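Local coordinates for protein copper chaperone PCu(A)C (Methylosinus trichosporium OB3b, PDB 6P1F) that probably serves as a periplasmic copper chaperone of a methane-oxidising bacterium, its PCu(A)C domain binding copper through a histidine brace, at residues Ala47-Ala57 / Ser82-Lys91; Lys7-Arg16 / Gln26-Ala35. All coordinates share one frame; numbering follows the deposited sequence.

Contact 1: residues Ala47-Ala57 / Ser82-Lys91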
# COMPACT_ATOMS: atom_id res chain seq x y z
N ALA A 47 8.41 -5.86 9.15
CA ALA A 47 9.38 -5.58 10.20
C ALA A 47 10.05 -4.23 9.92
O ALA A 47 10.86 -3.77 10.73
CB ALA A 47 10.41 -6.70 10.28
N ASP A 48 9.73 -3.62 8.79
CA ASP A 48 10.38 -2.38 8.37
C ASP A 48 9.76 -1.16 9.04
O ASP A 48 10.41 -0.14 9.16
CB ASP A 48 10.31 -2.18 6.84
CG ASP A 48 11.18 -3.17 6.07
OD1 ASP A 48 11.97 -3.89 6.69
OD2 ASP A 48 11.07 -3.20 4.82
N PHE A 49 8.49 -1.26 9.45
CA PHE A 49 7.78 -0.08 9.96
C PHE A 49 6.69 -0.47 10.93
O PHE A 49 6.24 -1.62 10.99
CB PHE A 49 7.21 0.76 8.79
CG PHE A 49 6.44 -0.04 7.78
CD1 PHE A 49 5.10 -0.33 7.94
CD2 PHE A 49 7.09 -0.49 6.62
CE1 PHE A 49 4.39 -1.08 6.99
CE2 PHE A 49 6.38 -1.24 5.66
CZ PHE A 49 5.03 -1.54 5.87
N ARG A 50 6.28 0.48 11.76
CA ARG A 50 5.32 0.17 12.81
C ARG A 50 3.90 0.02 12.29
O ARG A 50 3.18 -0.89 12.68
CB ARG A 50 5.33 1.29 13.87
CG ARG A 50 4.49 0.94 15.12
CD ARG A 50 4.01 2.18 15.93
NE ARG A 50 5.11 3.04 16.38
CZ ARG A 50 5.78 2.89 17.53
NH1 ARG A 50 5.48 1.90 18.37
NH2 ARG A 50 6.76 3.72 17.84
N SER A 51 3.47 0.94 11.45
CA SER A 51 2.07 0.92 11.10
C SER A 51 1.84 1.65 9.80
O SER A 51 2.78 2.19 9.22
CB SER A 51 1.22 1.56 12.20
OG SER A 51 1.64 2.88 12.44
N VAL A 52 0.60 1.59 9.35
CA VAL A 52 0.21 2.31 8.14
C VAL A 52 -1.04 3.12 8.37
O VAL A 52 -1.87 2.84 9.26
CB VAL A 52 -0.04 1.36 6.95
CG1 VAL A 52 1.19 0.48 6.66
CG2 VAL A 52 -1.27 0.50 7.21
N GLN A 53 -1.13 4.18 7.58
CA GLN A 53 -2.29 5.05 7.54
C GLN A 53 -2.72 5.23 6.10
O GLN A 53 -1.96 5.71 5.24
CB GLN A 53 -2.00 6.43 8.17
CG GLN A 53 -1.49 6.32 9.60
CD GLN A 53 -0.96 7.63 10.18
OE1 GLN A 53 -0.83 8.64 9.48
NE2 GLN A 53 -0.62 7.61 11.47
N PHE A 54 -3.94 4.80 5.83
CA PHE A 54 -4.48 4.92 4.49
C PHE A 54 -5.15 6.27 4.32
O PHE A 54 -5.89 6.74 5.19
CB PHE A 54 -5.47 3.81 4.21
CG PHE A 54 -4.88 2.42 4.32
CD1 PHE A 54 -4.11 1.91 3.29
CD2 PHE A 54 -5.10 1.63 5.43
CE1 PHE A 54 -3.58 0.63 3.39
CE2 PHE A 54 -4.59 0.33 5.52
CZ PHE A 54 -3.82 -0.16 4.49
N HIS A 55 -4.84 6.91 3.20
CA HIS A 55 -5.51 8.14 2.81
C HIS A 55 -6.24 7.90 1.51
O HIS A 55 -5.62 7.77 0.47
CB HIS A 55 -4.50 9.26 2.65
CG HIS A 55 -3.81 9.63 3.92
ND1 HIS A 55 -4.15 10.76 4.63
CD2 HIS A 55 -2.81 9.04 4.61
CE1 HIS A 55 -3.38 10.86 5.70
NE2 HIS A 55 -2.56 9.83 5.72
N ILE A 56 -7.56 7.81 1.56
CA ILE A 56 -8.30 7.42 0.37
C ILE A 56 -9.44 8.39 0.15
O ILE A 56 -9.86 9.09 1.06
CB ILE A 56 -8.84 5.97 0.46
CG1 ILE A 56 -9.86 5.85 1.59
CG2 ILE A 56 -7.68 4.96 0.65
CD1 ILE A 56 -10.62 4.52 1.56
N ALA A 57 -9.91 8.46 -1.09
CA ALA A 57 -10.99 9.38 -1.44
C ALA A 57 -12.33 8.84 -0.99
O ALA A 57 -12.52 7.63 -0.87
CB ALA A 57 -10.98 9.62 -2.95
N SER A 82 -4.82 9.29 -3.59
CA SER A 82 -4.90 8.28 -2.52
C SER A 82 -3.53 7.63 -2.30
O SER A 82 -2.76 7.48 -3.22
CB SER A 82 -5.94 7.22 -2.87
OG SER A 82 -7.20 7.84 -3.13
N HIS A 83 -3.23 7.22 -1.08
CA HIS A 83 -1.89 6.70 -0.83
C HIS A 83 -1.88 6.08 0.54
O HIS A 83 -2.81 6.26 1.35
CB HIS A 83 -0.83 7.82 -0.90
CG HIS A 83 -0.95 8.86 0.17
ND1 HIS A 83 -1.81 9.93 0.05
CD2 HIS A 83 -0.34 8.99 1.36
CE1 HIS A 83 -1.72 10.68 1.14
NE2 HIS A 83 -0.82 10.15 1.94
N VAL A 84 -0.82 5.34 0.80
CA VAL A 84 -0.57 4.79 2.12
C VAL A 84 0.61 5.50 2.75
O VAL A 84 1.64 5.64 2.12
CB VAL A 84 -0.24 3.30 2.02
CG1 VAL A 84 -0.16 2.69 3.43
CG2 VAL A 84 -1.26 2.59 1.15
N GLU A 85 0.49 5.94 4.00
CA GLU A 85 1.66 6.43 4.71
C GLU A 85 2.24 5.30 5.55
O GLU A 85 1.51 4.65 6.30
CB GLU A 85 1.32 7.62 5.60
CG GLU A 85 1.25 8.91 4.83
CD GLU A 85 1.95 10.03 5.57
OE1 GLU A 85 1.27 10.66 6.41
OE2 GLU A 85 3.16 10.26 5.32
N LEU A 86 3.53 5.02 5.37
CA LEU A 86 4.27 4.07 6.21
C LEU A 86 4.86 4.85 7.36
O LEU A 86 5.58 5.83 7.14
CB LEU A 86 5.38 3.40 5.41
CG LEU A 86 4.91 2.80 4.08
CD1 LEU A 86 6.09 2.15 3.33
CD2 LEU A 86 3.76 1.82 4.30
N VAL A 87 4.53 4.44 8.58
CA VAL A 87 4.80 5.23 9.76
C VAL A 87 5.84 4.55 10.64
O VAL A 87 5.73 3.34 10.89
CB VAL A 87 3.49 5.41 10.57
CG1 VAL A 87 3.74 6.19 11.88
CG2 VAL A 87 2.43 6.09 9.71
N ASP A 88 6.80 5.33 11.13
CA ASP A 88 7.88 4.85 12.01
C ASP A 88 8.67 3.74 11.35
O ASP A 88 8.78 2.62 11.84
CB ASP A 88 7.31 4.40 13.37
CG ASP A 88 6.69 5.56 14.15
OD1 ASP A 88 7.00 6.73 13.85
OD2 ASP A 88 5.91 5.30 15.08
N ILE A 89 9.27 4.10 10.22
CA ILE A 89 10.14 3.22 9.48
C ILE A 89 11.44 2.99 10.23
O ILE A 89 12.12 3.95 10.60
CB ILE A 89 10.41 3.79 8.09
CG1 ILE A 89 9.12 3.85 7.26
CG2 ILE A 89 11.50 3.00 7.39
CD1 ILE A 89 9.26 4.77 6.03
N SER A 90 11.80 1.73 10.48
CA SER A 90 13.07 1.46 11.15
C SER A 90 14.15 1.10 10.13
O SER A 90 15.33 1.34 10.37
CB SER A 90 12.92 0.37 12.21
OG SER A 90 12.18 -0.72 11.69
N LYS A 91 13.74 0.55 9.00
CA LYS A 91 14.69 0.21 7.95
C LYS A 91 14.00 0.20 6.59
O LYS A 91 12.81 -0.10 6.48
CB LYS A 91 15.34 -1.15 8.25
CG LYS A 91 14.39 -2.32 8.30
CD LYS A 91 15.14 -3.65 8.05
CE LYS A 91 14.33 -4.86 8.52
NZ LYS A 91 13.77 -4.66 9.89
O HOH W 1 -9.45 6.30 -3.49
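H55 and H83 lie side by side on one face of an antiparallel strand pair, heading in one direction, their imidazoles almost parallel (planes 6° apart, centroids 4.6 Å apart) but displaced until little of either ring faces the other. What sits over the H83 ring is instead CB of H55, 3.5 Å from CE1 of H83, a CH-pi contact. H83 reaches this place because its CG stands between the backbone N and the carbonyl carbon (chi1 65°), which swings the ring back toward its partner. Both imidazoles are held by backbone carbonyls, H55 ND1 by L60 O and H83 ND1 by G81 O. E85, on the same face, is drawn to R24 by a salt bridge, and its OE1 stays 4.0 Å from NE2 of H55. H55, H83 and E85 are, with H59, zinc ligands in a structure of this protein, probably of one site; no zinc is bound to this chain.

Further along that face, V87 CG2 lies across the amide of Q53, 3.8 Å from CD. The reverse face is apolar: V84 CG2 packs 3.6 Å from F54 CD1, and L86 CD2 sits over the F49 ring while also touching V52 CG1.

Where R50 and S51 both face V87, a classic beta bulge turns R50 toward D88. The two run alongside each other, NE of R50 giving a straight bond of 2.7 Å to the anti lone pair of D88 OD2, with guanidinium and carboxylate planes 77° apart. Past the corner the chain turns at R50 and D88, NZ of K91 donates a hydrogen bond of 3.2 Å to A47 O from above its carbonyl plane.

Strand 24-33 flanks strand 73-89, with backbone bonds joining L86 to A25 and I89 to T23, while V44 of strand 39-45 packs against F49, V52 and F54.

Contact 2: residues Lys7-Arg16 / Gln26-Ala35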
# COMPACT_ATOMS: atom_id res chain seq x y z
N LYS A 7 -10.10 -12.95 -5.12
CA LYS A 7 -10.59 -12.02 -6.13
C LYS A 7 -9.94 -10.62 -5.98
O LYS A 7 -10.34 -9.67 -6.67
CB LYS A 7 -12.13 -11.93 -6.00
CG LYS A 7 -12.85 -13.26 -6.25
CD LYS A 7 -12.94 -13.53 -7.74
CE LYS A 7 -14.21 -14.30 -8.08
NZ LYS A 7 -14.36 -15.54 -7.25
N ILE A 8 -8.93 -10.51 -5.12
CA ILE A 8 -8.14 -9.30 -4.94
C ILE A 8 -6.91 -9.29 -5.82
O ILE A 8 -6.23 -10.31 -5.95
CB ILE A 8 -7.67 -9.17 -3.47
CG1 ILE A 8 -8.87 -8.95 -2.57
CG2 ILE A 8 -6.64 -8.07 -3.31
CD1 ILE A 8 -9.55 -7.61 -2.80
N LYS A 9 -6.65 -8.15 -6.47
CA LYS A 9 -5.39 -7.98 -7.19
C LYS A 9 -4.72 -6.77 -6.65
O LYS A 9 -5.37 -5.79 -6.32
CB LYS A 9 -5.59 -7.79 -8.71
CG LYS A 9 -5.96 -9.10 -9.39
CD LYS A 9 -5.76 -9.02 -10.91
CE LYS A 9 -5.90 -10.41 -11.53
NZ LYS A 9 -5.39 -10.48 -12.94
N ILE A 10 -3.40 -6.80 -6.61
CA ILE A 10 -2.62 -5.63 -6.23
C ILE A 10 -1.66 -5.39 -7.38
O ILE A 10 -0.88 -6.27 -7.73
CB ILE A 10 -1.85 -5.85 -4.91
CG1 ILE A 10 -2.82 -6.21 -3.75
CG2 ILE A 10 -1.03 -4.60 -4.55
CD1 ILE A 10 -2.95 -7.74 -3.48
N GLU A 11 -1.71 -4.20 -7.97
CA GLU A 11 -0.90 -3.93 -9.16
C GLU A 11 0.19 -2.92 -8.86
O GLU A 11 -0.09 -1.86 -8.29
CB GLU A 11 -1.76 -3.37 -10.30
CG GLU A 11 -2.96 -4.25 -10.66
CD GLU A 11 -2.62 -5.42 -11.58
OE1 GLU A 11 -1.43 -5.61 -11.96
OE2 GLU A 11 -3.57 -6.15 -11.93
N HIS A 12 1.40 -3.26 -9.27
CA HIS A 12 2.57 -2.36 -9.25
C HIS A 12 2.77 -1.55 -7.96
O HIS A 12 2.87 -0.32 -7.99
CB HIS A 12 2.51 -1.40 -10.45
CG HIS A 12 2.55 -2.11 -11.77
ND1 HIS A 12 3.67 -2.14 -12.57
CD2 HIS A 12 1.60 -2.82 -12.43
CE1 HIS A 12 3.41 -2.83 -13.67
NE2 HIS A 12 2.16 -3.25 -13.61
N PRO A 13 2.80 -2.24 -6.81
CA PRO A 13 3.08 -1.49 -5.58
C PRO A 13 4.46 -0.88 -5.59
O PRO A 13 5.47 -1.52 -5.97
CB PRO A 13 2.95 -2.56 -4.48
CG PRO A 13 3.26 -3.90 -5.21
CD PRO A 13 2.68 -3.70 -6.58
N TRP A 14 4.55 0.38 -5.18
CA TRP A 14 5.85 1.02 -5.09
C TRP A 14 5.80 2.07 -4.00
O TRP A 14 4.72 2.49 -3.61
CB TRP A 14 6.26 1.67 -6.43
CG TRP A 14 5.37 2.80 -6.91
CD1 TRP A 14 4.17 2.69 -7.55
CD2 TRP A 14 5.63 4.21 -6.78
NE1 TRP A 14 3.65 3.96 -7.82
CE2 TRP A 14 4.55 4.89 -7.38
CE3 TRP A 14 6.69 4.95 -6.22
CZ2 TRP A 14 4.50 6.31 -7.45
CZ3 TRP A 14 6.64 6.35 -6.29
CH2 TRP A 14 5.55 7.00 -6.89
N LEU A 15 6.96 2.48 -3.53
CA LEU A 15 7.01 3.53 -2.49
C LEU A 15 8.13 4.49 -2.77
O LEU A 15 9.11 4.17 -3.45
CB LEU A 15 7.17 2.90 -1.11
CG LEU A 15 8.42 2.05 -0.81
CD1 LEU A 15 9.57 2.87 -0.20
CD2 LEU A 15 8.05 0.91 0.16
N ARG A 16 7.96 5.70 -2.26
CA ARG A 16 9.04 6.68 -2.22
C ARG A 16 9.95 6.40 -1.06
O ARG A 16 9.49 6.34 0.09
CB ARG A 16 8.46 8.08 -2.09
CG ARG A 16 7.83 8.59 -3.33
CD ARG A 16 7.16 9.91 -3.04
NE ARG A 16 6.86 10.67 -4.25
CZ ARG A 16 6.20 11.82 -4.25
NH1 ARG A 16 5.78 12.34 -3.09
NH2 ARG A 16 5.96 12.46 -5.38
N GLN A 26 5.67 7.36 1.60
CA GLN A 26 4.38 7.07 0.99
C GLN A 26 4.50 5.88 0.07
O GLN A 26 5.47 5.75 -0.64
CB GLN A 26 3.85 8.27 0.23
CG GLN A 26 3.54 9.42 1.17
CD GLN A 26 2.65 10.47 0.56
OE1 GLN A 26 2.35 10.46 -0.65
NE2 GLN A 26 2.20 11.41 1.40
N LEU A 27 3.49 5.02 0.13
CA LEU A 27 3.40 3.83 -0.69
C LEU A 27 2.16 3.96 -1.59
O LEU A 27 1.15 4.50 -1.19
CB LEU A 27 3.32 2.58 0.18
CG LEU A 27 3.12 1.25 -0.55
CD1 LEU A 27 3.94 0.11 0.09
CD2 LEU A 27 1.66 0.93 -0.64
N TYR A 28 2.27 3.46 -2.83
CA TYR A 28 1.19 3.55 -3.78
C TYR A 28 0.95 2.22 -4.46
O TYR A 28 1.90 1.60 -4.89
CB TYR A 28 1.51 4.60 -4.85
CG TYR A 28 2.07 5.88 -4.29
CD1 TYR A 28 1.22 6.88 -3.81
CD2 TYR A 28 3.44 6.07 -4.22
CE1 TYR A 28 1.75 8.06 -3.31
CE2 TYR A 28 3.97 7.24 -3.74
CZ TYR A 28 3.11 8.24 -3.29
OH TYR A 28 3.60 9.43 -2.79
N MET A 29 -0.28 1.76 -4.49
CA MET A 29 -0.58 0.52 -5.19
C MET A 29 -2.00 0.58 -5.70
O MET A 29 -2.86 1.20 -5.08
CB MET A 29 -0.42 -0.69 -4.26
CG MET A 29 -1.27 -0.59 -2.98
SD MET A 29 -0.83 -1.95 -1.83
CE MET A 29 -1.80 -1.48 -0.38
N LEU A 30 -2.25 -0.09 -6.81
CA LEU A 30 -3.61 -0.22 -7.32
C LEU A 30 -4.22 -1.45 -6.69
O LEU A 30 -3.67 -2.54 -6.84
CB LEU A 30 -3.57 -0.33 -8.85
CG LEU A 30 -4.83 -0.78 -9.58
CD1 LEU A 30 -6.02 0.08 -9.23
CD2 LEU A 30 -4.53 -0.66 -11.07
N VAL A 31 -5.30 -1.27 -5.93
CA VAL A 31 -5.96 -2.42 -5.31
C VAL A 31 -7.28 -2.68 -5.99
O VAL A 31 -8.10 -1.76 -6.15
CB VAL A 31 -6.21 -2.16 -3.81
CG1 VAL A 31 -6.88 -3.38 -3.15
CG2 VAL A 31 -4.90 -1.81 -3.10
N VAL A 32 -7.52 -3.91 -6.40
CA VAL A 32 -8.74 -4.18 -7.14
C VAL A 32 -9.51 -5.30 -6.46
O VAL A 32 -8.95 -6.33 -6.12
CB VAL A 32 -8.44 -4.59 -8.61
CG1 VAL A 32 -9.71 -4.99 -9.29
CG2 VAL A 32 -7.75 -3.45 -9.38
N ASN A 33 -10.79 -5.05 -6.16
CA ASN A 33 -11.63 -6.14 -5.67
C ASN A 33 -12.57 -6.57 -6.78
O ASN A 33 -13.51 -5.85 -7.13
CB ASN A 33 -12.45 -5.70 -4.44
CG ASN A 33 -13.35 -6.81 -3.93
OD1 ASN A 33 -13.09 -7.99 -4.17
ND2 ASN A 33 -14.40 -6.46 -3.17
N SER A 34 -12.31 -7.76 -7.36
CA SER A 34 -13.17 -8.29 -8.40
C SER A 34 -14.29 -9.16 -7.87
O SER A 34 -15.04 -9.73 -8.66
CB SER A 34 -12.36 -9.10 -9.42
OG SER A 34 -11.57 -8.19 -10.13
N ALA A 35 -14.42 -9.28 -6.55
CA ALA A 35 -15.55 -10.04 -5.97
C ALA A 35 -16.86 -9.28 -6.05
O ALA A 35 -16.90 -8.04 -6.06
CB ALA A 35 -15.27 -10.40 -4.49
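A long antiparallel beta hairpin, strand 8-16 paired with strand 24-33, is broken by a beta bulge that carries the copper ligand H12. Regular pairing runs from I8 with N33 to E11 with L30, then slips by one residue and resumes with W14 opposite Y28. H12 lies within the slip, both its backbone angles positive. H1 and H12 bind copper in another structure of this protein, in keeping with a histidine brace; this model holds no copper.

Just past the bulge, W14 and Y28 meet at an oblique angle, their planes 38° apart. CD2 of Y28 lies over one face of the indole, 3.4 Å from CZ2 of W14, and CB of Y28 covers the five-membered ring. W14 CG stands between its backbone N and carbonyl carbon (chi1 63°), which brings the indole over toward Y28. R16 CG lies at the edge of the Y28 ring, near its plane, and OH of Y28 sits over the guanidinium face of R16, 3.6 Å from NH1. That hydroxyl donates to Q26 OE1 at 2.7 Å, while R16 NE is engaged by A122 O.

I10 CG2 lies alongside M29, 3.8 Å from SD, an apolar contact, and P13 CB touches M29 CB at 3.9 Å. At the open end of the hairpin, away from its connecting turn, N33 OD1 accepts from A35 N at 3.0 Å, an Asx turn, and CD1 of I8 rests 3.8 Å from the same OD1.

Strand 2-5 and strand 109-118 both pair with strand 8-16, strand 73-89 borders strand 24-33, and strand 98-105 packs against I8, I10, L15 and L27.

From the N terminus, contact 2 comes first: the chain runs out along 7-16, turns, and returns along 26-35, closing a short hairpin loop. Contact 1 opens only afterwards, joining 47-57 to 82-91 round a longer loop that contains H59 and strand 67-69. The two are therefore in series, neither nested nor crossed. They meet in space because strands 24-33 and 73-89 are neighbours in one sheet, where V84 O and L27 N are probably hydrogen-bonded at 2.8 Å and H83 CB packs on Y28 CE1. Strand 49-55 is thereby joined to the copper-ligand hairpin through strand 73-89, with the zinc-ligand face of contact 1 close to Q26 of contact 2.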